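Local structure of chloride intracellular channel exc-4 (Caenorhabditis elegans, 2YV9) at residues Val138-Asp141 / Lys142-Glu146; Pro147-Val150 / Glu151-Pro154; Gln156-Val159 / His160-Val164. The protein may insert into membranes to form chloride channels and is required to regulate the lumen size of the growing excretory canal. One frame throughout, in Å; residues are numbered along the deposited sequence.

Interaction 1. Residues Val138-Asp141 / Lys142-Glu146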
ATOM      1  N   VAL A 138     -19.510  16.410   9.641  1.00 22.19           N
ATOM      2  CA  VAL A 138     -19.917  16.695   8.219  1.00 25.83           C
ATOM      3  C   VAL A 138     -21.351  16.271   7.969  1.00 27.41           C
ATOM      4  O   VAL A 138     -22.143  16.977   7.314  1.00 29.01           O
ATOM      5  CB  VAL A 138     -18.959  16.028   7.189  1.00 27.21           C
ATOM      6  CG1 VAL A 138     -19.593  15.923   5.787  1.00 33.71           C
ATOM      7  CG2 VAL A 138     -17.648  16.822   7.150  1.00 33.31           C
ATOM      8  N   GLU A 139     -21.711  15.105   8.472  1.00 25.96           N
ATOM      9  CA  GLU A 139     -23.090  14.613   8.290  1.00 25.34           C
ATOM     10  C   GLU A 139     -24.082  15.433   9.145  1.00 32.18           C
ATOM     11  O   GLU A 139     -25.241  15.692   8.751  1.00 27.31           O
ATOM     12  CB  GLU A 139     -23.192  13.131   8.638  1.00 26.69           C
ATOM     13  CG  GLU A 139     -22.298  12.231   7.799  1.00 31.94           C
ATOM     14  CD  GLU A 139     -22.808  11.911   6.380  1.00 36.30           C
ATOM     15  OE1 GLU A 139     -23.875  12.420   5.947  1.00 34.07           O
ATOM     16  OE2 GLU A 139     -22.130  11.091   5.707  1.00 31.85           O
ATOM     17  N   PHE A 140     -23.642  15.857  10.316  1.00 26.30           N
ATOM     18  CA  PHE A 140     -24.515  16.649  11.181  1.00 28.76           C
ATOM     19  C   PHE A 140     -24.827  17.994  10.544  1.00 30.37           C
ATOM     20  O   PHE A 140     -25.950  18.545  10.683  1.00 31.37           O
ATOM     21  CB  PHE A 140     -23.829  16.883  12.534  1.00 30.15           C
ATOM     22  CG  PHE A 140     -24.695  17.558  13.517  1.00 24.96           C
ATOM     23  CD1 PHE A 140     -25.819  16.904  14.022  1.00 31.12           C
ATOM     24  CD2 PHE A 140     -24.442  18.853  13.923  1.00 27.64           C
ATOM     25  CE1 PHE A 140     -26.643  17.537  14.935  1.00 34.48           C
ATOM     26  CE2 PHE A 140     -25.257  19.477  14.836  1.00 30.04           C
ATOM     27  CZ  PHE A 140     -26.361  18.825  15.334  1.00 30.32           C
ATOM     28  N   ASP A 141     -23.855  18.518   9.806  1.00 27.43           N
ATOM     29  CA  ASP A 141     -23.947  19.873   9.241  1.00 31.63           C
ATOM     30  C   ASP A 141     -24.614  19.870   7.862  1.00 40.25           C
ATOM     31  O   ASP A 141     -24.840  20.921   7.288  1.00 31.70           O
ATOM     32  CB  ASP A 141     -22.575  20.532   9.152  1.00 28.28           C
ATOM     33  CG  ASP A 141     -22.022  20.936  10.522  1.00 26.39           C
ATOM     34  OD1 ASP A 141     -22.851  21.133  11.440  1.00 31.54           O
ATOM     35  OD2 ASP A 141     -20.780  21.124  10.640  1.00 37.02           O
ATOM     36  N   LYS A 142     -24.920  18.690   7.348  1.00 27.80           N
ATOM     37  CA  LYS A 142     -25.592  18.543   6.041  1.00 35.39           C
ATOM     38  C   LYS A 142     -26.939  19.277   6.109  1.00 30.52           C
ATOM     39  O   LYS A 142     -27.727  19.064   7.026  1.00 34.07           O
ATOM     40  CB  LYS A 142     -25.780  17.054   5.712  1.00 40.52           C
ATOM     41  CG  LYS A 142     -26.071  16.715   4.270  1.00 60.92           C
ATOM     42  CD  LYS A 142     -26.078  15.192   4.065  1.00 54.36           C
ATOM     43  CE  LYS A 142     -26.717  14.788   2.723  1.00 69.83           C
ATOM     44  NZ  LYS A 142     -25.757  14.578   1.603  1.00 56.72           N
ATOM     45  N   GLY A 143     -27.194  20.165   5.147  1.00 44.28           N
ATOM     46  CA  GLY A 143     -28.461  20.909   5.111  1.00 48.92           C
ATOM     47  C   GLY A 143     -28.508  22.140   5.991  1.00 48.81           C
ATOM     48  O   GLY A 143     -29.578  22.647   6.318  1.00 59.74           O
ATOM     49  N   LYS A 144     -27.341  22.632   6.366  1.00 33.70           N
ATOM     50  CA  LYS A 144     -27.215  23.860   7.120  1.00 36.90           C
ATOM     51  C   LYS A 144     -26.344  24.805   6.330  1.00 46.07           C
ATOM     52  O   LYS A 144     -25.333  24.382   5.783  1.00 38.52           O
ATOM     53  CB  LYS A 144     -26.494  23.579   8.441  1.00 34.21           C
ATOM     54  CG  LYS A 144     -27.250  22.676   9.383  1.00 34.52           C
ATOM     55  CD  LYS A 144     -26.446  22.438  10.656  1.00 47.18           C
ATOM     56  CE  LYS A 144     -27.231  21.654  11.718  1.00 57.51           C
ATOM     57  NZ  LYS A 144     -27.665  20.309  11.270  1.00 47.27           N
ATOM     58  N   LYS A 145     -26.682  26.087   6.262  1.00 28.45           N
ATOM     59  CA  LYS A 145     -25.754  26.980   5.580  1.00 31.29           C
ATOM     60  C   LYS A 145     -24.573  27.389   6.461  1.00 37.34           C
ATOM     61  O   LYS A 145     -23.432  27.398   6.003  1.00 39.94           O
ATOM     62  CB  LYS A 145     -26.433  28.176   4.930  1.00 42.25           C
ATOM     63  CG  LYS A 145     -27.520  28.835   5.690  1.00 55.38           C
ATOM     64  CD  LYS A 145     -28.285  29.775   4.759  1.00 48.39           C
ATOM     65  CE  LYS A 145     -29.515  30.305   5.421  1.00 29.61           C
ATOM     66  NZ  LYS A 145     -29.223  30.823   6.829  1.00 65.00           N
ATOM     67  N   GLU A 146     -24.845  27.712   7.719  1.00 31.01           N
ATOM     68  CA  GLU A 146     -23.776  27.958   8.694  1.00 32.07           C
ATOM     69  C   GLU A 146     -23.517  26.655   9.444  1.00 32.09           C
ATOM     70  O   GLU A 146     -24.445  26.074   9.976  1.00 30.15           O
ATOM     71  CB  GLU A 146     -24.202  29.068   9.653  1.00 42.46           C
ATOM     72  CG  GLU A 146     -23.132  29.543  10.642  1.00 45.47           C
ATOM     73  CD  GLU A 146     -21.895  30.120   9.947  1.00 59.91           C
ATOM     74  OE1 GLU A 146     -22.034  30.713   8.853  1.00 78.10           O
ATOM     75  OE2 GLU A 146     -20.778  29.973  10.492  1.00 71.66           O
TER
HETATM   76  O   HOH W   1     -27.831  17.054   8.752  1.00 43.73           O
HETATM   77  O   HOH W   2     -23.199  23.397   6.931  1.00 40.80           O
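Lys144 folds back over Phe140 and uses its ammonium group twice. Lys144 NZ donates to the backbone oxygen Phe140 O at 2.5 Å, a short bond, with the donor tilted 17° from the carbonyl plane. The same Lys144 NZ stands over one face of the Phe140 ring, 4.4 Å from the centroid and almost on the ring normal. This is a cation-pi contact. The lysine chain is extended as far as CE and bends only at its last torsion (chi4 60°), which brings NZ round to the carbonyl and the ring. On the way Lys144 CD passes Asp141 OD1 at 3.9 Å, the two side chains crossing at about a right angle. The aspartate charge is paired elsewhere: OD2 forms a salt bridge with Lys137 and OD1 is hydrogen-bonded to Ser148. The backbone makes a type II beta turn from Asp141 to Lys144, where helix 117-140 of the GST-like fold gives way to a loop. The turn is closed by Lys144 N to Asp141 O at 3.2 Å. Gly143 has a positive phi (83°), at which a CB would jam against the preceding carbonyl. Water 2 donates to both Asp141 O and Lys144 O. Glu139 and Lys142 run side by side, Glu139 OE1 lying 4.0 Å from Lys142 CD. Glu139 OE2 is instead salt-bridged to Arg135 and to Lys72 of the second subunit.

Interaction 2. Residues Pro147-Val150 / Glu151-Pro154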
ATOM      1  N   PRO A 147     -22.256  26.170   9.448  1.00 27.44           N
ATOM      2  CA  PRO A 147     -21.932  24.948  10.197  1.00 30.28           C
ATOM      3  C   PRO A 147     -22.126  25.167  11.687  1.00 28.26           C
ATOM      4  O   PRO A 147     -22.072  26.291  12.191  1.00 30.15           O
ATOM      5  CB  PRO A 147     -20.441  24.713   9.882  1.00 35.12           C
ATOM      6  CG  PRO A 147     -19.929  26.012   9.411  1.00 41.25           C
ATOM      7  CD  PRO A 147     -21.085  26.703   8.729  1.00 33.26           C
ATOM      8  N   SER A 148     -22.323  24.067  12.389  1.00 27.05           N
ATOM      9  CA  SER A 148     -22.426  24.108  13.834  1.00 22.93           C
ATOM     10  C   SER A 148     -21.084  24.460  14.465  1.00 25.70           C
ATOM     11  O   SER A 148     -20.022  24.152  13.910  1.00 28.34           O
ATOM     12  CB  SER A 148     -22.817  22.757  14.331  1.00 23.41           C
ATOM     13  OG  SER A 148     -21.962  21.754  13.749  1.00 27.33           O
ATOM     14  N   ARG A 149     -21.154  25.081  15.632  1.00 24.39           N
ATOM     15  CA  ARG A 149     -19.960  25.266  16.434  1.00 25.51           C
ATOM     16  C   ARG A 149     -19.726  23.988  17.184  1.00 25.10           C
ATOM     17  O   ARG A 149     -20.666  23.330  17.635  1.00 26.41           O
ATOM     18  CB  ARG A 149     -20.182  26.388  17.435  1.00 27.62           C
ATOM     19  CG  ARG A 149     -20.357  27.757  16.806  1.00 33.05           C
ATOM     20  CD  ARG A 149     -20.283  28.875  17.875  1.00 51.13           C
ATOM     21  NE  ARG A 149     -21.270  28.662  18.934  1.00 62.73           N
ATOM     22  CZ  ARG A 149     -21.243  29.242  20.135  1.00 72.80           C
ATOM     23  NH1 ARG A 149     -20.286  30.111  20.465  1.00 76.62           N
ATOM     24  NH2 ARG A 149     -22.192  28.955  21.016  1.00 63.67           N
ATOM     25  N   VAL A 150     -18.454  23.626  17.406  1.00 23.89           N
ATOM     26  CA  VAL A 150     -18.192  22.401  18.171  1.00 24.97           C
ATOM     27  C   VAL A 150     -18.831  22.446  19.583  1.00 26.13           C
ATOM     28  O   VAL A 150     -19.338  21.424  20.063  1.00 30.28           O
ATOM     29  CB  VAL A 150     -16.677  22.217  18.290  1.00 24.42           C
ATOM     30  CG1 VAL A 150     -16.304  21.162  19.382  1.00 26.07           C
ATOM     31  CG2 VAL A 150     -16.082  21.881  16.915  1.00 23.35           C
ATOM     32  N   GLU A 151     -18.819  23.615  20.231  1.00 29.02           N
ATOM     33  CA  GLU A 151     -19.364  23.751  21.585  1.00 35.46           C
ATOM     34  C   GLU A 151     -20.871  23.494  21.637  1.00 36.40           C
ATOM     35  O   GLU A 151     -21.391  23.118  22.684  1.00 38.13           O
ATOM     36  CB  GLU A 151     -19.042  25.144  22.161  1.00 44.66           C
ATOM     37  CG  GLU A 151     -19.709  26.295  21.452  1.00 52.23           C
ATOM     38  CD  GLU A 151     -19.197  27.634  21.929  1.00 72.86           C
ATOM     39  OE1 GLU A 151     -19.400  27.966  23.123  1.00 85.24           O
ATOM     40  OE2 GLU A 151     -18.593  28.356  21.102  1.00 86.37           O
ATOM     41  N   ASP A 152     -21.559  23.659  20.508  1.00 31.66           N
ATOM     42  CA  ASP A 152     -23.010  23.379  20.425  1.00 36.23           C
ATOM     43  C   ASP A 152     -23.386  21.962  20.003  1.00 40.14           C
ATOM     44  O   ASP A 152     -24.567  21.685  19.777  1.00 38.53           O
ATOM     45  CB  ASP A 152     -23.693  24.358  19.465  1.00 31.20           C
ATOM     46  CG  ASP A 152     -23.470  25.796  19.853  1.00 34.24           C
ATOM     47  OD1 ASP A 152     -23.357  26.045  21.068  1.00 36.48           O
ATOM     48  OD2 ASP A 152     -23.414  26.665  18.946  1.00 34.45           O
ATOM     49  N   LEU A 153     -22.425  21.054  19.891  1.00 33.55           N
ATOM     50  CA  LEU A 153     -22.725  19.749  19.327  1.00 30.75           C
ATOM     51  C   LEU A 153     -23.369  18.848  20.349  1.00 30.47           C
ATOM     52  O   LEU A 153     -22.979  18.889  21.513  1.00 32.64           O
ATOM     53  CB  LEU A 153     -21.448  19.060  18.834  1.00 25.34           C
ATOM     54  CG  LEU A 153     -20.823  19.687  17.596  1.00 28.41           C
ATOM     55  CD1 LEU A 153     -19.464  19.080  17.340  1.00 26.62           C
ATOM     56  CD2 LEU A 153     -21.784  19.489  16.375  1.00 27.50           C
ATOM     57  N   PRO A 154     -24.323  18.000  19.910  1.00 41.19           N
ATOM     58  CA  PRO A 154     -24.940  17.045  20.832  1.00 35.06           C
ATOM     59  C   PRO A 154     -23.946  15.951  21.222  1.00 34.58           C
ATOM     60  O   PRO A 154     -22.981  15.705  20.490  1.00 31.71           O
ATOM     61  CB  PRO A 154     -26.094  16.466  20.006  1.00 42.80           C
ATOM     62  CG  PRO A 154     -25.596  16.543  18.599  1.00 33.76           C
ATOM     63  CD  PRO A 154     -24.828  17.831  18.531  1.00 33.43           C
TER
HETATM   64  O   HOH W   3     -23.692  25.910  16.530  1.00 30.27           O
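A salt-bridge network of Arg149, Glu151 and Asp152 sits on a short 3-10 turn in the loop between helices 117-140 and 155-178. Arg149 grips Asp152 side-on with two nitrogens. Arg149 NE donates to Asp152 OD2 at 2.9 Å, with the oxygen in the guanidinium plane. That oxygen is met from above its own carboxylate plane. NH2 of Arg149 reaches Asp152 OD1 on the syn lone pair at 3.1 Å. Glu151 approaches the guanidinium differently. Its carboxylate stacks over one face, the two planes 26° apart, and Glu151 OE2 lies 2.5 Å from Arg149 NH1. The arginine chain bends at chi3 (-56°), which brings one face of the guanidinium against Glu151 and its NE/NH2 edge to Asp152. With two carboxylates around one guanidinium, the cluster probably keeps a net negative charge. Water 3 accepts from Arg149 N and donates to Asp152 OD2, a further link between backbone and carboxylate. Two backbone bonds close the turn: Asp152 N to Arg149 O at 3.0 Å, and Leu153 N to Val150 O at 3.1 Å. On the buried side, Leu153 CD2 meets Ser148 OG at 3.5 Å, and that hydroxyl is hydrogen-bonded to Asp141. Leu153 packs against both helix 117-140 and helix 155-178. Val150 rests on helix 155-178, and Pro154 is the N-cap residue of that helix.

Interaction 3. Residues Gln156-Val159 / His160-Val164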
ATOM      1  N   GLN A 156     -23.490  12.733  21.067  1.00 28.25           N
ATOM      2  CA  GLN A 156     -23.065  11.619  20.210  1.00 30.20           C
ATOM      3  C   GLN A 156     -22.163  12.048  19.035  1.00 24.71           C
ATOM      4  O   GLN A 156     -21.484  11.184  18.452  1.00 31.94           O
ATOM      5  CB  GLN A 156     -24.258  10.813  19.677  1.00 39.90           C
ATOM      6  CG  GLN A 156     -24.991  11.433  18.471  1.00 37.11           C
ATOM      7  CD  GLN A 156     -25.823  12.650  18.814  1.00 29.35           C
ATOM      8  OE1 GLN A 156     -25.830  13.115  19.946  1.00 40.27           O
ATOM      9  NE2 GLN A 156     -26.536  13.194  17.817  1.00 40.25           N
ATOM     10  N   ILE A 157     -22.108  13.350  18.769  1.00 33.66           N
ATOM     11  CA  ILE A 157     -21.151  13.897  17.819  1.00 25.62           C
ATOM     12  C   ILE A 157     -19.914  14.439  18.553  1.00 21.14           C
ATOM     13  O   ILE A 157     -18.782  14.196  18.141  1.00 29.99           O
ATOM     14  CB  ILE A 157     -21.789  14.956  16.960  1.00 36.10           C
ATOM     15  CG1 ILE A 157     -22.998  14.331  16.250  1.00 40.30           C
ATOM     16  CG2 ILE A 157     -20.805  15.507  15.891  1.00 25.68           C
ATOM     17  CD1 ILE A 157     -23.758  15.265  15.667  1.00 29.14           C
ATOM     18  N   LYS A 158     -20.170  15.174  19.635  1.00 26.54           N
ATOM     19  CA  LYS A 158     -19.064  15.815  20.358  1.00 28.83           C
ATOM     20  C   LYS A 158     -18.100  14.821  20.994  1.00 22.55           C
ATOM     21  O   LYS A 158     -16.876  15.114  21.105  1.00 27.26           O
ATOM     22  CB  LYS A 158     -19.579  16.761  21.420  1.00 26.92           C
ATOM     23  CG  LYS A 158     -18.458  17.711  21.901  1.00 31.70           C
ATOM     24  CD  LYS A 158     -18.982  18.850  22.686  1.00 33.57           C
ATOM     25  CE  LYS A 158     -17.874  19.785  23.102  1.00 28.96           C
ATOM     26  NZ  LYS A 158     -16.880  19.151  24.029  1.00 38.96           N
ATOM     27  N   VAL A 159     -18.574  13.625  21.343  1.00 28.58           N
ATOM     28  CA  VAL A 159     -17.686  12.596  21.905  1.00 31.15           C
ATOM     29  C   VAL A 159     -16.464  12.283  21.014  1.00 23.64           C
ATOM     30  O   VAL A 159     -15.374  12.111  21.527  1.00 26.33           O
ATOM     31  CB  VAL A 159     -18.418  11.271  22.327  1.00 39.98           C
ATOM     32  CG1 VAL A 159     -19.100  10.597  21.165  1.00 30.16           C
ATOM     33  CG2 VAL A 159     -17.420  10.290  23.000  1.00 34.43           C
ATOM     34  N   HIS A 160     -16.621  12.326  19.686  1.00 22.88           N
ATOM     35  CA  HIS A 160     -15.477  11.997  18.818  1.00 25.74           C
ATOM     36  C   HIS A 160     -14.427  13.108  18.930  1.00 22.81           C
ATOM     37  O   HIS A 160     -13.212  12.850  18.911  1.00 29.43           O
ATOM     38  CB  HIS A 160     -15.941  11.900  17.368  1.00 30.41           C
ATOM     39  CG  HIS A 160     -17.091  10.965  17.178  1.00 25.39           C
ATOM     40  ND1 HIS A 160     -17.013   9.626  17.487  1.00 26.39           N
ATOM     41  CD2 HIS A 160     -18.346  11.175  16.696  1.00 30.99           C
ATOM     42  CE1 HIS A 160     -18.165   9.048  17.178  1.00 24.53           C
ATOM     43  NE2 HIS A 160     -18.998   9.971  16.713  1.00 27.33           N
ATOM     44  N   TYR A 161     -14.916  14.332  19.072  1.00 25.07           N
ATOM     45  CA  TYR A 161     -14.037  15.489  19.234  1.00 28.34           C
ATOM     46  C   TYR A 161     -13.301  15.376  20.564  1.00 23.36           C
ATOM     47  O   TYR A 161     -12.140  15.673  20.649  1.00 25.73           O
ATOM     48  CB  TYR A 161     -14.817  16.798  19.195  1.00 27.44           C
ATOM     49  CG  TYR A 161     -14.043  18.006  19.739  1.00 22.58           C
ATOM     50  CD1 TYR A 161     -13.079  18.621  18.993  1.00 23.56           C
ATOM     51  CD2 TYR A 161     -14.267  18.452  21.034  1.00 24.65           C
ATOM     52  CE1 TYR A 161     -12.374  19.733  19.473  1.00 23.67           C
ATOM     53  CE2 TYR A 161     -13.601  19.533  21.532  1.00 22.65           C
ATOM     54  CZ  TYR A 161     -12.634  20.169  20.774  1.00 23.13           C
ATOM     55  OH  TYR A 161     -11.984  21.249  21.405  1.00 27.78           O
ATOM     56  N   ASN A 162     -14.047  15.062  21.603  1.00 24.12           N
ATOM     57  CA  ASN A 162     -13.414  14.928  22.936  1.00 23.86           C
ATOM     58  C   ASN A 162     -12.349  13.839  22.928  1.00 26.54           C
ATOM     59  O   ASN A 162     -11.258  14.042  23.535  1.00 27.58           O
ATOM     60  CB  ASN A 162     -14.465  14.662  24.035  1.00 27.16           C
ATOM     61  CG  ASN A 162     -15.462  15.803  24.176  1.00 33.48           C
ATOM     62  OD1 ASN A 162     -15.225  16.895  23.669  1.00 32.13           O
ATOM     63  ND2 ASN A 162     -16.594  15.544  24.861  1.00 35.07           N
ATOM     64  N   ARG A 163     -12.610  12.723  22.220  1.00 22.45           N
ATOM     65  CA  ARG A 163     -11.647  11.630  22.075  1.00 27.85           C
ATOM     66  C   ARG A 163     -10.437  12.032  21.291  1.00 19.64           C
ATOM     67  O   ARG A 163      -9.313  11.627  21.610  1.00 28.68           O
ATOM     68  CB  ARG A 163     -12.263  10.367  21.501  1.00 31.59           C
ATOM     69  CG  ARG A 163     -13.296   9.767  22.397  1.00 36.23           C
ATOM     70  CD  ARG A 163     -13.403   8.252  22.199  1.00 36.59           C
ATOM     71  NE  ARG A 163     -14.195   7.660  23.273  1.00 33.31           N
ATOM     72  CZ  ARG A 163     -14.543   6.381  23.339  1.00 38.89           C
ATOM     73  NH1 ARG A 163     -14.166   5.502  22.404  1.00 36.94           N
ATOM     74  NH2 ARG A 163     -15.251   5.972  24.373  1.00 40.56           N
ATOM     75  N   VAL A 164     -10.641  12.850  20.252  1.00 26.76           N
ATOM     76  CA  VAL A 164      -9.498  13.481  19.584  1.00 25.71           C
ATOM     77  C   VAL A 164      -8.649  14.260  20.582  1.00 22.33           C
ATOM     78  O   VAL A 164      -7.449  14.088  20.651  1.00 24.15           O
ATOM     79  CB  VAL A 164      -9.919  14.382  18.365  1.00 24.37           C
ATOM     80  CG1 VAL A 164      -8.754  15.194  17.803  1.00 27.50           C
ATOM     81  CG2 VAL A 164     -10.547  13.461  17.247  1.00 27.49           C
TER
HETATM   82  O   HOH W   4     -21.716   9.667  15.721  1.00 30.93           O
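Lys158 NZ donates to Asn162 OD1 at 2.8 Å, a side-chain bond that spans one helical turn (i to i+4). The nitrogen lies in the carbonyl plane of the amide, on a lone pair of OD1. The lysine leaves the backbone with CG anti to N (chi1 -164°), stays extended to CE, and turns at chi4 (-64°) to set NZ beside the amide. Lys158 NZ also comes to the edge of the Tyr161 ring, 4.0 Å from Tyr161 CD2. Without the amine, as with an alanine here, Asn162 OD1 would probably lose this donor and its amide would be freer to turn. Two backbone bonds of the i to i+4 kind accompany it: Asn162 N to Lys158 O and Arg163 N to Val159 O, both 2.9 Å. Water 4 ties the imidazole to the turn before it. It donates to Gln156 O and is hydrogen-bonded to His160 NE2, at the ring edge. All this lies in the first turns of helix 155-178, which packs against helix 117-140 in the all-helical C-terminal part of the GST-like fold. One face of the His160 ring carries Val159 CG1, 4.3 Å above the ring plane and over its centre. His160 also touches Phe133 and Ala136 of helix 117-140. Tyr161 meets Phe212 edge-to-face. Val159 and Arg163 lie side by side and point the same way, with Val159 CG2 4.2 Å from Arg163 NE. The arginine is extended from CG to NE, and Arg163 CG rests 3.3 Å from Val159 O.

The three interactions follow one another along the chain, from the end of helix 117-140, through the loop, to the start of helix 155-178. Centres of interactions 1 and 2 are about 11 Å apart, as are those of 2 and 3. Those of 1 and 3 are about 17 Å apart. Phe140 joins all three: Phe140 CD2 is 3.7 Å from Leu153 CD2 of interaction 2, and the ring also packs on Ile157 of interaction 3. Between interactions 1 and 2, Asp141 OD1 and Ser148 OG are 2.6 Å apart. Between 2 and 3, Val150 CG1 is 3.8 Å from Tyr161 CD2. None of the three supplies a calcium ligand; Gln78, Pro80 and Thr92 form that site.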